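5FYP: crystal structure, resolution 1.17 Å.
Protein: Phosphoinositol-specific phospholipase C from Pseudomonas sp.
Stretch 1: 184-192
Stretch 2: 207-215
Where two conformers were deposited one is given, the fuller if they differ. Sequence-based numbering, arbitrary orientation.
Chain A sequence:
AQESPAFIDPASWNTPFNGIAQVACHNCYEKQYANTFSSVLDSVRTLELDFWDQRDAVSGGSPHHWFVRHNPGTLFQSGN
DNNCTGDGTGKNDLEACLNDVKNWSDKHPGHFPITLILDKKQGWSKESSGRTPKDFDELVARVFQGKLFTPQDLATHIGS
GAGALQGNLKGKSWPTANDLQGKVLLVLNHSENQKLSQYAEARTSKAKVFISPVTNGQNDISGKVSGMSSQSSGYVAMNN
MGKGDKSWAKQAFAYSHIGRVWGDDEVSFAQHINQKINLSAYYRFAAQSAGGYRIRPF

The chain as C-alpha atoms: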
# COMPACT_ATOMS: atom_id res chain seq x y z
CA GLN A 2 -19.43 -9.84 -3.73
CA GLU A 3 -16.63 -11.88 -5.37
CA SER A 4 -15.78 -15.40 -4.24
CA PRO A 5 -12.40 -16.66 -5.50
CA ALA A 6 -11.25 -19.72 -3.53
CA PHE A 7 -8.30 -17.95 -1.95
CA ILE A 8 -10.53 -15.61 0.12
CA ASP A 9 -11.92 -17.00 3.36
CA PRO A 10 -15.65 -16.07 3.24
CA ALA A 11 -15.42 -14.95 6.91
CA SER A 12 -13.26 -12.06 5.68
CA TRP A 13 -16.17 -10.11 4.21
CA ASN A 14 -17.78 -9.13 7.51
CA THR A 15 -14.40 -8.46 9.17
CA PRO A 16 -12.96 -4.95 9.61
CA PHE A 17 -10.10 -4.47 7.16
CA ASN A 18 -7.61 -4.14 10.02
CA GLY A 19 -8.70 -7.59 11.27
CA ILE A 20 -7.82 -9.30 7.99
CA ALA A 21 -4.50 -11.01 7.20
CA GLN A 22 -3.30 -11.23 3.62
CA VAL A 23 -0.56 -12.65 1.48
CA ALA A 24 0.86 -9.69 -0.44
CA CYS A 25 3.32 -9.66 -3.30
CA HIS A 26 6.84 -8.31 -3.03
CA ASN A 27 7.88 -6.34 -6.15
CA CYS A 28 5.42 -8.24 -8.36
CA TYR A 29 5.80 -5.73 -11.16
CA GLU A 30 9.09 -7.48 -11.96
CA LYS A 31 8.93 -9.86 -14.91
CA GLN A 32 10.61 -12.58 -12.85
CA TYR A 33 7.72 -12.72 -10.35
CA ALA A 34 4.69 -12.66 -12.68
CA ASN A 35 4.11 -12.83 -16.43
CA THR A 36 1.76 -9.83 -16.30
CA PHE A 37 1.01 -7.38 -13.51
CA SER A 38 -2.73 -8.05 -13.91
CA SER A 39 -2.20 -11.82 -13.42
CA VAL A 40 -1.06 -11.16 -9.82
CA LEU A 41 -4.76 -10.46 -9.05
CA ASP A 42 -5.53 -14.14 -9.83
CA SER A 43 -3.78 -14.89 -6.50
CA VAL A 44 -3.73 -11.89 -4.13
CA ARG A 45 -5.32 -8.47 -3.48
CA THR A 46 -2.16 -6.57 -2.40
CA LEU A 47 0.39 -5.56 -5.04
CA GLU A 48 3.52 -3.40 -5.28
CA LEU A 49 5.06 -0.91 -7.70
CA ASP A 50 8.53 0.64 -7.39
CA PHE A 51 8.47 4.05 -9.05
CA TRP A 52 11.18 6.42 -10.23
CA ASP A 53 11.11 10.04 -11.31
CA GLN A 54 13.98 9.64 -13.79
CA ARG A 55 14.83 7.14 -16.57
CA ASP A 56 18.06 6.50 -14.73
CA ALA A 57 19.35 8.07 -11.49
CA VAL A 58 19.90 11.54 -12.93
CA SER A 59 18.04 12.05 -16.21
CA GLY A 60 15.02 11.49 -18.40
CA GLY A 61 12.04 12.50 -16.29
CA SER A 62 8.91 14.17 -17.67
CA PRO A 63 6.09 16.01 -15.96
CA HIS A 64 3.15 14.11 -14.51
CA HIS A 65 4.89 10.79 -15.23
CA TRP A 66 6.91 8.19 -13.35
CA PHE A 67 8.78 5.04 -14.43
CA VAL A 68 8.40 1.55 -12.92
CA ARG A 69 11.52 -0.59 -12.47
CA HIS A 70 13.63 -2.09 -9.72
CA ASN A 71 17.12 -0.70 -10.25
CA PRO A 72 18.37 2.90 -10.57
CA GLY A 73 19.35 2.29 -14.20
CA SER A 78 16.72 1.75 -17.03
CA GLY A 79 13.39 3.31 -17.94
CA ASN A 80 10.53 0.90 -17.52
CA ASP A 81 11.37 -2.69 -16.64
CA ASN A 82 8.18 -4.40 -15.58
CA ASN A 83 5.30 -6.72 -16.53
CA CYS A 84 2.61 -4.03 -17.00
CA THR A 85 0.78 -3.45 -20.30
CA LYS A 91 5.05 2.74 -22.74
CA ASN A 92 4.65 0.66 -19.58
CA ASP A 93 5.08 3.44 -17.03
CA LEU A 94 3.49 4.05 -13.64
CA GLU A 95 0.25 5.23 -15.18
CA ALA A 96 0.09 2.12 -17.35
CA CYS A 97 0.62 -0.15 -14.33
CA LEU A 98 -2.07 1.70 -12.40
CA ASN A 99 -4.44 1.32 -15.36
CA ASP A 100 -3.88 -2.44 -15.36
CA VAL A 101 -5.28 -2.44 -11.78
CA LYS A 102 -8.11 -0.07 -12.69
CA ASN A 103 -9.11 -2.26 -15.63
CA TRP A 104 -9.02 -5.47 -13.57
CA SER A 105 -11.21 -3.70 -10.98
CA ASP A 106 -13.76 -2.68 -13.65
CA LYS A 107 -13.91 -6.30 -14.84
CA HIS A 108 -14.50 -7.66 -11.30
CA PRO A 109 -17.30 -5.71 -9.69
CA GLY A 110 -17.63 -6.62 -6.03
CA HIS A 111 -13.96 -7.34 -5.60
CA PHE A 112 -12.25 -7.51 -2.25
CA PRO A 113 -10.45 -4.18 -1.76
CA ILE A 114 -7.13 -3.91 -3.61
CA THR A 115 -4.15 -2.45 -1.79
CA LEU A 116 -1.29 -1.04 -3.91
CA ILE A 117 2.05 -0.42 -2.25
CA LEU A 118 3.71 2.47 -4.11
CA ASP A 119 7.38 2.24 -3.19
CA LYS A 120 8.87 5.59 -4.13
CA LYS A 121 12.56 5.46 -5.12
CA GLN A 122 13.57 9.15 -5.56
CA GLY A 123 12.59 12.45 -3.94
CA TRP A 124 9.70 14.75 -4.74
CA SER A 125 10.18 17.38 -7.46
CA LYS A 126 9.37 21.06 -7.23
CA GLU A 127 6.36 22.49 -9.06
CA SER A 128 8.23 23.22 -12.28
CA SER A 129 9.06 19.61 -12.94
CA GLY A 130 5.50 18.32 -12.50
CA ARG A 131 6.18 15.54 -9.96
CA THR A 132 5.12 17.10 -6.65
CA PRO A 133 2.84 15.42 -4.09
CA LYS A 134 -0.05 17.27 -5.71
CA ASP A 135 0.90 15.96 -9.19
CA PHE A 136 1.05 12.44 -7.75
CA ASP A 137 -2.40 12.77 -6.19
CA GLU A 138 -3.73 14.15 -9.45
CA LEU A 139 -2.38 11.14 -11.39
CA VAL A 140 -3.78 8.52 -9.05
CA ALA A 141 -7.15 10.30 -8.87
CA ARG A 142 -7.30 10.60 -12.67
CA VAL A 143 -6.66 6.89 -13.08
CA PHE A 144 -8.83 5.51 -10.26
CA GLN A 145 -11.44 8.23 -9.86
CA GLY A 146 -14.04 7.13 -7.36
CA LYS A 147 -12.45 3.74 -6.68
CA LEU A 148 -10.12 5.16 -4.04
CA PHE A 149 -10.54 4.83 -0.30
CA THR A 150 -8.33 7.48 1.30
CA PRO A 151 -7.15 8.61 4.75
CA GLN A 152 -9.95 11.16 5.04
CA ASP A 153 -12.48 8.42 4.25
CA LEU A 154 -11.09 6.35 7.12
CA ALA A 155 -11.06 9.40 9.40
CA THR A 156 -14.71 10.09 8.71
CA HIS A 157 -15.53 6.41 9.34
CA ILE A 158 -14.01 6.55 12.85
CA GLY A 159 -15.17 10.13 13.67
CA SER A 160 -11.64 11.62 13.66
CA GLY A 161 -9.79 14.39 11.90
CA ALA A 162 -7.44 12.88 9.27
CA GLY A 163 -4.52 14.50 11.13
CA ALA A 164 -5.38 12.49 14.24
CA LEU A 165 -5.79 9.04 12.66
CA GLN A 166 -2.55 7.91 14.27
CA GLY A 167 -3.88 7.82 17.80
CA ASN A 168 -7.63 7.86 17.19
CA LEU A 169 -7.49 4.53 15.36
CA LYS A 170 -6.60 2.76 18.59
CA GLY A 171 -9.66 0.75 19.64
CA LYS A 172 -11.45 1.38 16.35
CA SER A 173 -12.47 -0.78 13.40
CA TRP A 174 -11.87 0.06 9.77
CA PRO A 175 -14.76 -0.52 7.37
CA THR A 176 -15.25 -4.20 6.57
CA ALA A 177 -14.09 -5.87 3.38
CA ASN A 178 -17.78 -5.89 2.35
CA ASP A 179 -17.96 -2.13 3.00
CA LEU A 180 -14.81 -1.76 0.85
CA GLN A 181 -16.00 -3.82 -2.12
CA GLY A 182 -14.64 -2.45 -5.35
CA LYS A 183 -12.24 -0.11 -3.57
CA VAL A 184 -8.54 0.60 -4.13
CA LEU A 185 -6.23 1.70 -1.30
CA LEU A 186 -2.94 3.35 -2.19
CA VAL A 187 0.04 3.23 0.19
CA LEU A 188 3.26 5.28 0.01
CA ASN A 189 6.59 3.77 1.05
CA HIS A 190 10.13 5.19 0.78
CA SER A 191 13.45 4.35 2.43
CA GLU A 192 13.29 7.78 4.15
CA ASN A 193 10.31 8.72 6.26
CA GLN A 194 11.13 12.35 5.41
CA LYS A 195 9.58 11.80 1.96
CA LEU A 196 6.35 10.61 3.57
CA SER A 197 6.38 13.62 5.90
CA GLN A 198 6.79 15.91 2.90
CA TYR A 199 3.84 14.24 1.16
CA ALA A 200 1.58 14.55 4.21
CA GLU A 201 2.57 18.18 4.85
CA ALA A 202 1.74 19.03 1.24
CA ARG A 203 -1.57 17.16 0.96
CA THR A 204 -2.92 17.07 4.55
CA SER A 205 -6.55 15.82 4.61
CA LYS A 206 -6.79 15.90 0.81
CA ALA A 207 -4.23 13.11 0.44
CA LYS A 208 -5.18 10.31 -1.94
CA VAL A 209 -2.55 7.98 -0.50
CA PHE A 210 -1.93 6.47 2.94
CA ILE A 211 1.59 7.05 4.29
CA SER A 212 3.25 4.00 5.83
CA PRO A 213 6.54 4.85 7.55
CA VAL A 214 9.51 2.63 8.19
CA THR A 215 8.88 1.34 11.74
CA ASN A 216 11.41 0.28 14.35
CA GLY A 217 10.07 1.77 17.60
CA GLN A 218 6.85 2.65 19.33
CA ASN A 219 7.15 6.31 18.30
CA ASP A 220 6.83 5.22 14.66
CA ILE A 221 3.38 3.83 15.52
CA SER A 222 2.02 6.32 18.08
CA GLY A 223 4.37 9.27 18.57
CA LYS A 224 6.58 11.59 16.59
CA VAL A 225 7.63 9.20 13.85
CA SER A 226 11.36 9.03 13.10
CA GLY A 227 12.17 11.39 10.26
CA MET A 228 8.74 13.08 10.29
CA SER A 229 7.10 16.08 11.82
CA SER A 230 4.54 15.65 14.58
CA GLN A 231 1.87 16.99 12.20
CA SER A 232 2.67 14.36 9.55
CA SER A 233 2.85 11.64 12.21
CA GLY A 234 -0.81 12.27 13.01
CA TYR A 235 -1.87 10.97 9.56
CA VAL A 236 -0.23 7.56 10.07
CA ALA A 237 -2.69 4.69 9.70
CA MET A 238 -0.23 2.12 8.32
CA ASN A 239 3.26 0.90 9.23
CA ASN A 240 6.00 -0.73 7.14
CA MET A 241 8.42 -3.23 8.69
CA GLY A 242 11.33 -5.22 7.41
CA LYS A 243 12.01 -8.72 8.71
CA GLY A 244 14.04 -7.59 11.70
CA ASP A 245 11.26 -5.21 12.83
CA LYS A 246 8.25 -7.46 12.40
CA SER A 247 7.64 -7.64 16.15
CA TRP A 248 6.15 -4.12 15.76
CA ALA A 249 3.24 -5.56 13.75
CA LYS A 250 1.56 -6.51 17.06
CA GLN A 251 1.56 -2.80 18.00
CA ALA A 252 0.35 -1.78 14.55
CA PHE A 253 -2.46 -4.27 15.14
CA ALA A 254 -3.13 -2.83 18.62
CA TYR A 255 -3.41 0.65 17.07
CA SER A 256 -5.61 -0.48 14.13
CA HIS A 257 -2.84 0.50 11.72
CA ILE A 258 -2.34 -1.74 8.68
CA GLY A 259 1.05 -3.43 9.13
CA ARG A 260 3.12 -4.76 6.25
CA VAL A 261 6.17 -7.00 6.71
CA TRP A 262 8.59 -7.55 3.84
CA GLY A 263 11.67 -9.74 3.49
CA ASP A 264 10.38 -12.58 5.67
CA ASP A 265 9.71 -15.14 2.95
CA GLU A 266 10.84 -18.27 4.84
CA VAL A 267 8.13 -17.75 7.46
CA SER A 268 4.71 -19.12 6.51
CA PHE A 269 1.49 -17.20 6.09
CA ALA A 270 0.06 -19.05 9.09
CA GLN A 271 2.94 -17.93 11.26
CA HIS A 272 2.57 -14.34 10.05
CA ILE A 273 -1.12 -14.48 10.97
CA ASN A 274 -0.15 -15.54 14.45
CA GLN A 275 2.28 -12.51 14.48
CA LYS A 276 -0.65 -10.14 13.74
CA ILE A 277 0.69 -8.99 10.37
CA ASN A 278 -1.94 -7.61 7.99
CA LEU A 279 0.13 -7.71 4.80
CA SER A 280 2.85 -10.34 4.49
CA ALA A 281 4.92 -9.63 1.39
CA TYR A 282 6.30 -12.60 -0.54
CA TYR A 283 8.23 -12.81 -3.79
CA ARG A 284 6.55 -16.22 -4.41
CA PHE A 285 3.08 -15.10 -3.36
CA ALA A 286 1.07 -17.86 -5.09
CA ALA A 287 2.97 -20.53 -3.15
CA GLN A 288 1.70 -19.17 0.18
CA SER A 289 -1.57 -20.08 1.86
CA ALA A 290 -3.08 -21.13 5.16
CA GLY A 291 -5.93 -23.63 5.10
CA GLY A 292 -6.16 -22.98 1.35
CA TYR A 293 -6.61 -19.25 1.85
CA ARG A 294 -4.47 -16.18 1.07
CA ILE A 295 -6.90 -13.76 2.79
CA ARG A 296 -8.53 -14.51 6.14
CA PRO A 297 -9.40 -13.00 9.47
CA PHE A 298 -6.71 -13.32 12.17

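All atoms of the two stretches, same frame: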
# COMPACT_ATOMS: atom_id res chain seq x y z
N VAL A 184 -10.01 0.63 -4.02
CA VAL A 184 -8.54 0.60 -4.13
C VAL A 184 -7.96 1.52 -3.06
O VAL A 184 -8.39 2.64 -2.88
CB VAL A 184 -8.10 1.06 -5.52
CG1 VAL A 184 -6.59 1.19 -5.62
CG2 VAL A 184 -8.63 0.11 -6.60
N LEU A 185 -6.99 0.97 -2.32
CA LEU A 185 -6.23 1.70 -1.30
C LEU A 185 -4.80 1.84 -1.77
O LEU A 185 -4.18 0.85 -2.12
CB LEU A 185 -6.24 0.96 0.06
CG LEU A 185 -7.53 0.97 0.85
CD1 LEU A 185 -8.62 0.13 0.22
CD2 LEU A 185 -7.28 0.49 2.27
N LEU A 186 -4.30 3.06 -1.77
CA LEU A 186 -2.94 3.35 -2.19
C LEU A 186 -2.08 3.64 -0.97
O LEU A 186 -2.52 4.36 -0.07
CB LEU A 186 -2.92 4.54 -3.11
CG LEU A 186 -3.82 4.41 -4.34
CD1 LEU A 186 -3.79 5.68 -5.15
CD2 LEU A 186 -3.44 3.20 -5.20
N VAL A 187 -0.84 3.11 -0.97
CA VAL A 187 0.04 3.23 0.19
C VAL A 187 1.38 3.74 -0.30
O VAL A 187 1.92 3.20 -1.26
CB VAL A 187 0.20 1.87 0.86
CG1 VAL A 187 1.06 2.01 2.13
CG2 VAL A 187 -1.15 1.23 1.17
N LEU A 188 1.94 4.73 0.36
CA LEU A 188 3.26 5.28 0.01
C LEU A 188 4.32 4.69 0.94
O LEU A 188 4.19 4.73 2.17
CB LEU A 188 3.25 6.79 0.14
CG LEU A 188 4.51 7.51 -0.32
CD1 LEU A 188 4.75 7.31 -1.82
CD2 LEU A 188 4.44 8.97 0.03
N ASN A 189 5.38 4.15 0.33
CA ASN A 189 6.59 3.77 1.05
C ASN A 189 7.77 4.55 0.46
O ASN A 189 7.72 5.00 -0.70
CB ASN A 189 6.89 2.26 0.95
CG ASN A 189 5.91 1.35 1.66
OD1 ASN A 189 5.02 1.75 2.46
ND2 ASN A 189 6.08 0.12 1.43
N HIS A 190 8.85 4.62 1.22
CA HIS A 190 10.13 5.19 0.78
C HIS A 190 11.16 4.73 1.81
O HIS A 190 10.81 4.44 2.94
CB HIS A 190 10.04 6.74 0.71
CG HIS A 190 11.20 7.41 0.03
ND1 HIS A 190 12.42 7.59 0.63
CD2 HIS A 190 11.31 7.91 -1.23
CE1 HIS A 190 13.23 8.16 -0.22
NE2 HIS A 190 12.59 8.36 -1.37
N SER A 191 12.42 4.68 1.43
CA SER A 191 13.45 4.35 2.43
C SER A 191 13.55 5.40 3.54
O SER A 191 13.97 5.09 4.65
CB SER A 191 14.80 4.16 1.76
OG SER A 191 15.32 5.36 1.27
N GLU A 192 13.18 6.64 3.22
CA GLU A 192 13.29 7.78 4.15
C GLU A 192 11.91 8.29 4.52
O GLU A 192 11.17 8.78 3.66
CB GLU A 192 14.06 8.92 3.49
CG GLU A 192 15.45 8.57 3.06
CD GLU A 192 16.06 9.61 2.15
OE1 GLU A 192 15.76 10.79 2.29
OE2 GLU A 192 16.88 9.25 1.31
N ALA A 207 -5.07 14.18 0.96
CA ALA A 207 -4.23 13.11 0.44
C ALA A 207 -5.03 11.98 -0.16
O ALA A 207 -5.95 11.46 0.48
CB ALA A 207 -3.37 12.55 1.57
N LYS A 208 -4.61 11.52 -1.32
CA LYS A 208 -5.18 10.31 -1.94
C LYS A 208 -4.54 9.02 -1.49
O LYS A 208 -5.09 7.96 -1.73
CB LYS A 208 -5.13 10.41 -3.47
CG LYS A 208 -5.92 11.60 -4.04
CD LYS A 208 -7.40 11.55 -3.70
CE LYS A 208 -8.20 12.63 -4.41
NZ LYS A 208 -9.57 12.70 -3.91
N VAL A 209 -3.40 9.13 -0.81
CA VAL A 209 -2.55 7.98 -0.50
C VAL A 209 -2.29 7.95 0.99
O VAL A 209 -2.04 8.98 1.62
CB VAL A 209 -1.24 8.08 -1.32
CG1 VAL A 209 -0.34 6.88 -1.12
CG2 VAL A 209 -1.52 8.29 -2.79
N PHE A 210 -2.33 6.73 1.54
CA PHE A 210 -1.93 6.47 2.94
C PHE A 210 -0.40 6.46 3.06
O PHE A 210 0.26 5.70 2.36
CB PHE A 210 -2.42 5.08 3.38
CG PHE A 210 -3.90 4.99 3.59
CD1 PHE A 210 -4.77 4.72 2.54
CD2 PHE A 210 -4.45 5.16 4.85
CE1 PHE A 210 -6.12 4.61 2.75
CE2 PHE A 210 -5.80 5.09 5.06
CZ PHE A 210 -6.64 4.82 4.00
N ILE A 211 0.17 7.18 4.03
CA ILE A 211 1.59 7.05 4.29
C ILE A 211 1.86 5.89 5.26
O ILE A 211 1.10 5.67 6.20
CB ILE A 211 2.22 8.35 4.79
CG1 ILE A 211 1.62 8.88 6.09
CG2 ILE A 211 2.16 9.42 3.70
CD1 ILE A 211 2.46 9.95 6.76
N SER A 212 2.93 5.13 4.99
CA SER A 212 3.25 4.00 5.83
C SER A 212 4.74 4.02 6.16
O SER A 212 5.55 3.53 5.38
CB SER A 212 2.87 2.70 5.16
OG SER A 212 3.14 1.62 6.02
N PRO A 213 5.10 4.65 7.28
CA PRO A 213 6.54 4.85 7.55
C PRO A 213 7.26 3.59 7.94
O PRO A 213 6.70 2.66 8.53
CB PRO A 213 6.52 5.86 8.71
CG PRO A 213 5.22 5.63 9.38
CD PRO A 213 4.25 5.33 8.26
N VAL A 214 8.57 3.61 7.68
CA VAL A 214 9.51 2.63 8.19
C VAL A 214 9.41 2.68 9.71
O VAL A 214 9.50 3.73 10.33
CB VAL A 214 10.95 2.95 7.73
CG1 VAL A 214 11.93 1.99 8.36
CG2 VAL A 214 11.06 2.92 6.21
N THR A 215 9.24 1.49 10.31
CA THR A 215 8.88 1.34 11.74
C THR A 215 9.87 0.46 12.47
O THR A 215 10.02 -0.70 12.09
CB THR A 215 7.47 0.78 11.79
OG1 THR A 215 6.56 1.71 11.17
CG2 THR A 215 6.97 0.51 13.21
O HOH W 1 -5.89 5.36 -1.29
O HOH W 2 7.96 3.55 4.03

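Three backbone hydrogen bonds join the stretches as neighbouring parallel strands: F210 N to L186 O (2.9 Å), L188 N to F210 O (2.8 Å) and S212 N to L188 O (3.1 Å). F210 thus gives and receives through its main chain, bridging L186 and L188, and V187 CA adds a CA-H...O contact to F210 O (3.3 Å). Where the direct ladder stops, water continues it at both ends. Water 1 accepts from L186 N (2.8 Å) and donates to K208 O (2.8 Å); water 2 accepts from H190 N (3.1 Å) and donates to S212 O (2.8 Å), spanning a gap that has begun to widen.

Side chains alternate across the sheet. V187 and F210 share one face, where V187 CG1 also meets S212 CB at 3.6 Å; the small serine, its CB directed toward the other strand, fits closely there. L185 CD2 lies 4.3 Å from F210 CE1. On the face of L188 and I211, V209 CG1 sits between two leucines, 4.0 Å from L186 CB and 3.8 Å from L188 CB, while L188 CD2 reaches I211 CG2 at 4.3 Å. These branched aliphatic residues are buried, as suits an apolar layer. Farther out, partly exposed V214 places CG2 3.6 Å from H190 O. Altogether the contact buries 509 Å².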